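Local coordinates for imine reductase (Bacillus cereus, PDB 4D3D), which catalyses the NADPH-dependent reduction of imines, converting the cyclic imine 2-methylpyrroline with S selectivity, at residues E216-L219 and P220-A224; H261-H264 and T265-A269; T278-E281 and V282-G286. One frame throughout, in Å; residues are numbered along the deposited sequence.

Interaction 1: residues E216-L219 and P220-A224; sequences EQFL and PYASA
F218 and L219 pass their carbonyls to A222 and S223 one turn on in helix 215-242, while P220, which has no N-H to give, interrupts the bonding and kinks the helix. Where a regular turn would bond at this position, E216 O meets the ring carbon P220 CD instead, at 3.6 Å. Y221 N also misses its i-4 partner and makes a weak bond to F218 O. Regular winding returns with A222 N, whose bond to F218 O is 2.9 Å long and nearly straight at 175°. L219 O is gripped twice: S223 N approaches at 2.9 Å, and S223 OG, placed beside its own backbone N (chi1 -58°), donates to the same oxygen at 2.9 Å, from above the carbonyl plane. L219 fits tightly against the proline, CB lying 3.3 Å from P220 CD, and its CD1 branch reaches along the helix to S223 OG.

The apolar counterpart lies on another side of the helix. The ring of F218 swings forward along the helix (chi1 -173°), and the methyl of A222 sits over the middle of one face, with CB 3.8 Å from the ring centroid in a CH-pi contact. Both residues lean on helix 182-210, F218 on A204 and A222 on Y201. The ring of Y221 presents its edge to the carbonyl of Q217, with CD2 3.5 Å from Q217 O; its hydroxyl bonds D174 of the second subunit, and its ring meets Y186 of that subunit edge-to-face. Y221 and A224 also touch a bound polyethylene glycol fragment. Here a proline-kinked helix, with a serine folded back on its i-4 carbonyl, lies at the dimer interface of the helical C-terminal domain.

Interaction 2: residues H261-H264 and T265-A269; sequences HVVH and TTQEA
T265 and T266 both set OG1 opposite their own carbonyl carbon (chi1 -64° and -57°), which folds the hydroxyls back onto the carbonyls of H261 and V262 one turn earlier. T265 OG1 donates to H261 O at 2.8 Å, and T265 N reaches the same oxygen at 3.0 Å from the other face of the carbonyl plane. The pattern repeats one residue on: V262 O takes T266 OG1 at 2.8 Å and T266 N at 2.9 Å, again from opposite faces. Two buried hydroxyls are thus satisfied within the helix, leaving T266 to pack on H203 and I207 of helix 182-210.

On the outer side, the H264 ring and the Q267 amide run alongside each other, their planes 14° apart, and Q267 OE1 comes to the ring edge 3.6 Å from H264 CD2. E268 lays its CG 3.3 Å from H264 O, then extends its carboxylate to T114 OG1 and E116 N of the second subunit. Such threonine hydroxyls, doubling the i-4 backbone bonds, are a familiar feature of alpha-helices; this pair lies in the last turns of helix 252-268, where T265 also packs on Q188 of the second subunit.

Interaction 3: residues T278-E281 and V282-G286; sequences TVLE and VFRRG
Helix 274-288, part of the helical C-terminal domain, contributes about two and a half turns here, several of whose side chains meet the second subunit, and V279 and F283 mark its inward side. Their side chains run alongside each other, V279 CG1 standing 4.0 Å from F283 CE1. The phenyl ring turns its edge back to the helix, CD1 lying 3.3 Å from V279 O in the ring plane, while F283 N bonds the same carbonyl. Beyond them, F283 meets W195 of the second subunit edge-to-face.

Another side is polar, with E281 and R284 exposed. E281 has an extended first step and then bends at chi2 (61°), bringing its carboxylate back across the chains of R284 and R285. Neither arginine forms a direct salt bridge with it: E281 OE1 is 4.9 Å from R284 NE, and a water bridges them, donating to E281 OE1 at 3.0 Å and accepting from R284 NE at 3.1 Å. Opposite charge probably still favours the pairing. R285 meets the glutamate with its aliphatic part, CG lying 3.5 Å from E281 OE2 and 3.2 Å from E281 O. Its guanidinium is directed past the glutamate to a salt bridge with D272 of the second subunit, and a second water, bonded to T278 O, takes a weak bond from R285 NH1. T278 OG1 bonds T278 OG1 of the second subunit, the same residue in each copy. An amphipathic interface helix results, with i to i+4 apolar packing on one side and water-mediated i to i+3 charge pairing on another.

Followed from the N terminus, the three contacts come in series on successive helices of the C-terminal domain: interaction 1 on helix 215-242, interaction 2 on helix 252-268 and interaction 3 on helix 274-288. Each spans nine continuous residues, roughly two and a half turns, so none closes a long loop and none encloses or crosses another. Interactions 2 and 3 touch directly, V263 CG2 packing 4.1 Å from L280 CD2, and thereby join two consecutive helices. Interaction 1 stands apart, its centre about 20 Å from that of interaction 2 and about 27 Å from that of interaction 3. All three touch the second subunit, as parts of one dimer-forming helical domain.

Interaction 1: residues E216-L219 and P220-A224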
# COMPACT_ATOMS: atom_id res chain seq x y z
N GLU B 216 2.43 1.43 19.01
CA GLU B 216 3.43 0.42 19.42
C GLU B 216 2.87 -1.01 19.39
O GLU B 216 3.55 -1.94 18.88
CB GLU B 216 3.94 0.78 20.85
CG GLU B 216 5.05 -0.18 21.33
CD GLU B 216 6.35 -0.02 20.55
OE1 GLU B 216 6.55 1.04 19.87
OE2 GLU B 216 7.19 -0.94 20.63
N GLN B 217 1.64 -1.15 19.79
CA GLN B 217 0.90 -2.43 19.75
C GLN B 217 0.65 -2.90 18.29
O GLN B 217 0.86 -4.07 17.96
CB GLN B 217 -0.41 -2.34 20.47
CG GLN B 217 -0.28 -2.30 22.00
CD GLN B 217 -1.63 -2.16 22.67
OE1 GLN B 217 -2.28 -1.14 22.58
NE2 GLN B 217 -2.05 -3.21 23.37
N PHE B 218 0.29 -1.94 17.44
CA PHE B 218 0.03 -2.25 16.02
C PHE B 218 1.25 -2.51 15.19
O PHE B 218 1.17 -3.27 14.20
CB PHE B 218 -0.85 -1.09 15.43
CG PHE B 218 -1.36 -1.33 14.03
CD1 PHE B 218 -1.73 -2.59 13.56
CD2 PHE B 218 -1.60 -0.21 13.20
CE1 PHE B 218 -2.25 -2.73 12.29
CE2 PHE B 218 -2.14 -0.36 11.94
CZ PHE B 218 -2.44 -1.62 11.48
N LEU B 219 2.40 -1.89 15.54
CA LEU B 219 3.63 -1.99 14.81
C LEU B 219 3.99 -3.34 14.17
O LEU B 219 4.19 -3.43 12.96
CB LEU B 219 4.83 -1.49 15.69
CG LEU B 219 6.21 -1.59 15.15
CD1 LEU B 219 6.42 -0.82 13.85
CD2 LEU B 219 7.28 -1.17 16.21
N PRO B 220 4.11 -4.43 14.94
CA PRO B 220 4.55 -5.67 14.29
C PRO B 220 3.53 -6.23 13.29
O PRO B 220 3.93 -6.92 12.34
CB PRO B 220 4.70 -6.67 15.45
CG PRO B 220 3.95 -6.09 16.57
CD PRO B 220 3.94 -4.57 16.41
N TYR B 221 2.26 -5.90 13.48
CA TYR B 221 1.17 -6.41 12.63
C TYR B 221 1.09 -5.55 11.36
O TYR B 221 0.97 -6.08 10.23
CB TYR B 221 -0.16 -6.33 13.38
CG TYR B 221 -0.16 -7.24 14.58
CD1 TYR B 221 -0.21 -8.58 14.45
CD2 TYR B 221 -0.07 -6.72 15.85
CE1 TYR B 221 -0.12 -9.42 15.59
CE2 TYR B 221 -0.00 -7.55 17.01
CZ TYR B 221 -0.10 -8.90 16.83
OH TYR B 221 -0.04 -9.74 17.96
N ALA B 222 1.18 -4.24 11.52
CA ALA B 222 1.28 -3.34 10.30
C ALA B 222 2.52 -3.71 9.50
O ALA B 222 2.49 -3.82 8.25
CB ALA B 222 1.30 -1.83 10.70
N SER B 223 3.68 -3.88 10.16
CA SER B 223 4.88 -4.25 9.46
C SER B 223 4.77 -5.54 8.74
O SER B 223 5.20 -5.65 7.59
CB SER B 223 6.12 -4.27 10.40
OG SER B 223 6.25 -3.01 10.97
N ALA B 224 4.23 -6.56 9.39
CA ALA B 224 4.11 -7.88 8.81
C ALA B 224 3.19 -7.83 7.55
O ALA B 224 3.52 -8.47 6.54
CB ALA B 224 3.57 -8.90 9.81

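Interaction 2: residues H261-H264 and T265-A269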
# COMPACT_ATOMS: atom_id res chain seq x y z
N HIS B 261 -16.84 -5.02 5.18
CA HIS B 261 -16.53 -5.11 6.61
C HIS B 261 -15.50 -4.08 7.10
O HIS B 261 -15.60 -3.57 8.20
CB HIS B 261 -16.08 -6.49 6.99
CG HIS B 261 -17.21 -7.45 6.94
ND1 HIS B 261 -17.04 -8.80 6.78
CD2 HIS B 261 -18.55 -7.22 6.99
CE1 HIS B 261 -18.23 -9.38 6.76
NE2 HIS B 261 -19.16 -8.46 6.96
N VAL B 262 -14.52 -3.73 6.25
CA VAL B 262 -13.58 -2.67 6.62
C VAL B 262 -14.35 -1.30 6.73
O VAL B 262 -14.11 -0.53 7.67
CB VAL B 262 -12.40 -2.58 5.61
CG1 VAL B 262 -11.60 -1.29 5.83
CG2 VAL B 262 -11.48 -3.79 5.66
N VAL B 263 -15.20 -1.01 5.76
CA VAL B 263 -16.02 0.18 5.78
C VAL B 263 -16.91 0.24 7.04
O VAL B 263 -16.93 1.24 7.75
CB VAL B 263 -16.84 0.31 4.51
CG1 VAL B 263 -17.87 1.43 4.64
CG2 VAL B 263 -15.91 0.56 3.32
N HIS B 264 -17.58 -0.86 7.37
CA HIS B 264 -18.36 -0.90 8.57
C HIS B 264 -17.57 -0.67 9.84
O HIS B 264 -18.05 0.01 10.72
CB HIS B 264 -19.14 -2.26 8.63
CG HIS B 264 -20.12 -2.44 7.53
ND1 HIS B 264 -20.58 -3.69 7.14
CD2 HIS B 264 -20.73 -1.55 6.73
CE1 HIS B 264 -21.42 -3.55 6.13
NE2 HIS B 264 -21.56 -2.26 5.89
N THR B 265 -16.37 -1.29 9.93
CA THR B 265 -15.48 -1.20 11.06
C THR B 265 -15.11 0.28 11.25
O THR B 265 -15.07 0.81 12.38
CB THR B 265 -14.25 -2.09 10.88
OG1 THR B 265 -14.68 -3.46 10.83
CG2 THR B 265 -13.26 -1.91 12.00
N THR B 266 -14.83 0.92 10.11
CA THR B 266 -14.47 2.36 10.10
C THR B 266 -15.61 3.20 10.64
O THR B 266 -15.33 4.03 11.53
CB THR B 266 -14.10 2.78 8.66
OG1 THR B 266 -13.01 1.96 8.15
CG2 THR B 266 -13.59 4.27 8.64
N GLN B 267 -16.83 3.02 10.14
CA GLN B 267 -18.00 3.81 10.54
C GLN B 267 -18.31 3.62 11.99
O GLN B 267 -18.55 4.61 12.70
CB GLN B 267 -19.22 3.41 9.80
CG GLN B 267 -19.27 3.75 8.38
CD GLN B 267 -20.40 3.03 7.63
OE1 GLN B 267 -20.67 1.85 7.85
NE2 GLN B 267 -21.02 3.74 6.71
N GLU B 268 -18.22 2.38 12.49
CA GLU B 268 -18.44 2.06 13.92
C GLU B 268 -17.45 2.75 14.83
O GLU B 268 -17.79 3.08 15.97
CB GLU B 268 -18.23 0.53 14.21
CG GLU B 268 -19.31 -0.35 13.79
CD GLU B 268 -18.84 -1.84 14.05
OE1 GLU B 268 -17.68 -2.13 14.68
OE2 GLU B 268 -19.66 -2.62 13.61
N ALA B 269 -16.21 2.96 14.37
CA ALA B 269 -15.13 3.57 15.11
C ALA B 269 -15.13 5.12 15.05
O ALA B 269 -14.30 5.72 15.68
CB ALA B 269 -13.77 3.02 14.71

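Interaction 3: residues T278-E281 and V282-G286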
# COMPACT_ATOMS: atom_id res chain seq x y z
N THR B 278 -13.83 4.84 -1.12
CA THR B 278 -13.30 4.86 -2.50
C THR B 278 -12.88 3.45 -2.98
O THR B 278 -13.17 3.03 -4.08
CB THR B 278 -12.15 5.89 -2.63
OG1 THR B 278 -12.73 7.20 -2.42
CG2 THR B 278 -11.58 5.82 -4.01
N VAL B 279 -12.19 2.72 -2.09
CA VAL B 279 -11.84 1.32 -2.39
C VAL B 279 -13.11 0.52 -2.69
O VAL B 279 -13.14 -0.22 -3.70
CB VAL B 279 -11.05 0.71 -1.20
CG1 VAL B 279 -10.81 -0.77 -1.35
CG2 VAL B 279 -9.70 1.45 -0.97
N LEU B 280 -14.10 0.63 -1.79
CA LEU B 280 -15.37 -0.07 -1.94
C LEU B 280 -16.03 0.25 -3.32
O LEU B 280 -16.51 -0.64 -4.00
CB LEU B 280 -16.35 0.33 -0.81
CG LEU B 280 -17.71 -0.38 -0.86
CD1 LEU B 280 -17.48 -1.88 -0.80
CD2 LEU B 280 -18.60 0.13 0.25
N GLU B 281 -16.02 1.50 -3.72
CA GLU B 281 -16.65 1.87 -4.98
C GLU B 281 -15.92 1.32 -6.20
O GLU B 281 -16.53 0.99 -7.22
CB GLU B 281 -16.85 3.37 -5.05
CG GLU B 281 -17.51 3.86 -6.38
CD GLU B 281 -18.94 3.32 -6.68
OE1 GLU B 281 -19.62 2.74 -5.76
OE2 GLU B 281 -19.35 3.46 -7.90
N VAL B 282 -14.61 1.18 -6.14
CA VAL B 282 -13.85 0.49 -7.19
C VAL B 282 -14.35 -0.97 -7.31
O VAL B 282 -14.62 -1.48 -8.41
CB VAL B 282 -12.33 0.53 -6.96
CG1 VAL B 282 -11.62 -0.27 -8.01
CG2 VAL B 282 -11.79 1.96 -7.01
N PHE B 283 -14.38 -1.67 -6.17
CA PHE B 283 -14.90 -3.07 -6.13
C PHE B 283 -16.31 -3.15 -6.70
O PHE B 283 -16.59 -4.06 -7.49
CB PHE B 283 -14.87 -3.63 -4.72
CG PHE B 283 -13.51 -4.23 -4.32
CD1 PHE B 283 -12.46 -3.42 -3.95
CD2 PHE B 283 -13.33 -5.59 -4.33
CE1 PHE B 283 -11.22 -3.99 -3.70
CE2 PHE B 283 -12.08 -6.17 -4.00
CZ PHE B 283 -11.05 -5.33 -3.67
N ARG B 284 -17.18 -2.24 -6.31
CA ARG B 284 -18.55 -2.25 -6.82
C ARG B 284 -18.62 -2.02 -8.31
O ARG B 284 -19.39 -2.69 -9.00
CB ARG B 284 -19.43 -1.29 -6.07
CG ARG B 284 -19.73 -1.73 -4.65
CD ARG B 284 -20.89 -1.01 -3.95
NE ARG B 284 -22.18 -1.25 -4.69
CZ ARG B 284 -23.02 -2.32 -4.57
NH1 ARG B 284 -22.79 -3.36 -3.70
NH2 ARG B 284 -24.14 -2.36 -5.31
N ARG B 285 -17.79 -1.14 -8.83
CA ARG B 285 -17.74 -0.97 -10.26
C ARG B 285 -17.29 -2.20 -10.99
O ARG B 285 -17.80 -2.53 -12.03
CB ARG B 285 -16.84 0.27 -10.61
CG ARG B 285 -17.48 1.57 -10.21
CD ARG B 285 -16.45 2.67 -9.89
NE ARG B 285 -15.76 3.09 -11.02
CZ ARG B 285 -14.64 3.86 -11.01
NH1 ARG B 285 -13.92 4.24 -9.87
NH2 ARG B 285 -14.22 4.14 -12.18
N GLY B 286 -16.34 -2.94 -10.46
CA GLY B 286 -15.95 -4.20 -11.07
C GLY B 286 -17.06 -5.25 -11.04
O GLY B 286 -17.19 -6.02 -11.98
O HOH W 1 -13.93 4.65 -6.46
O HOH W 2 -22.17 1.32 -6.36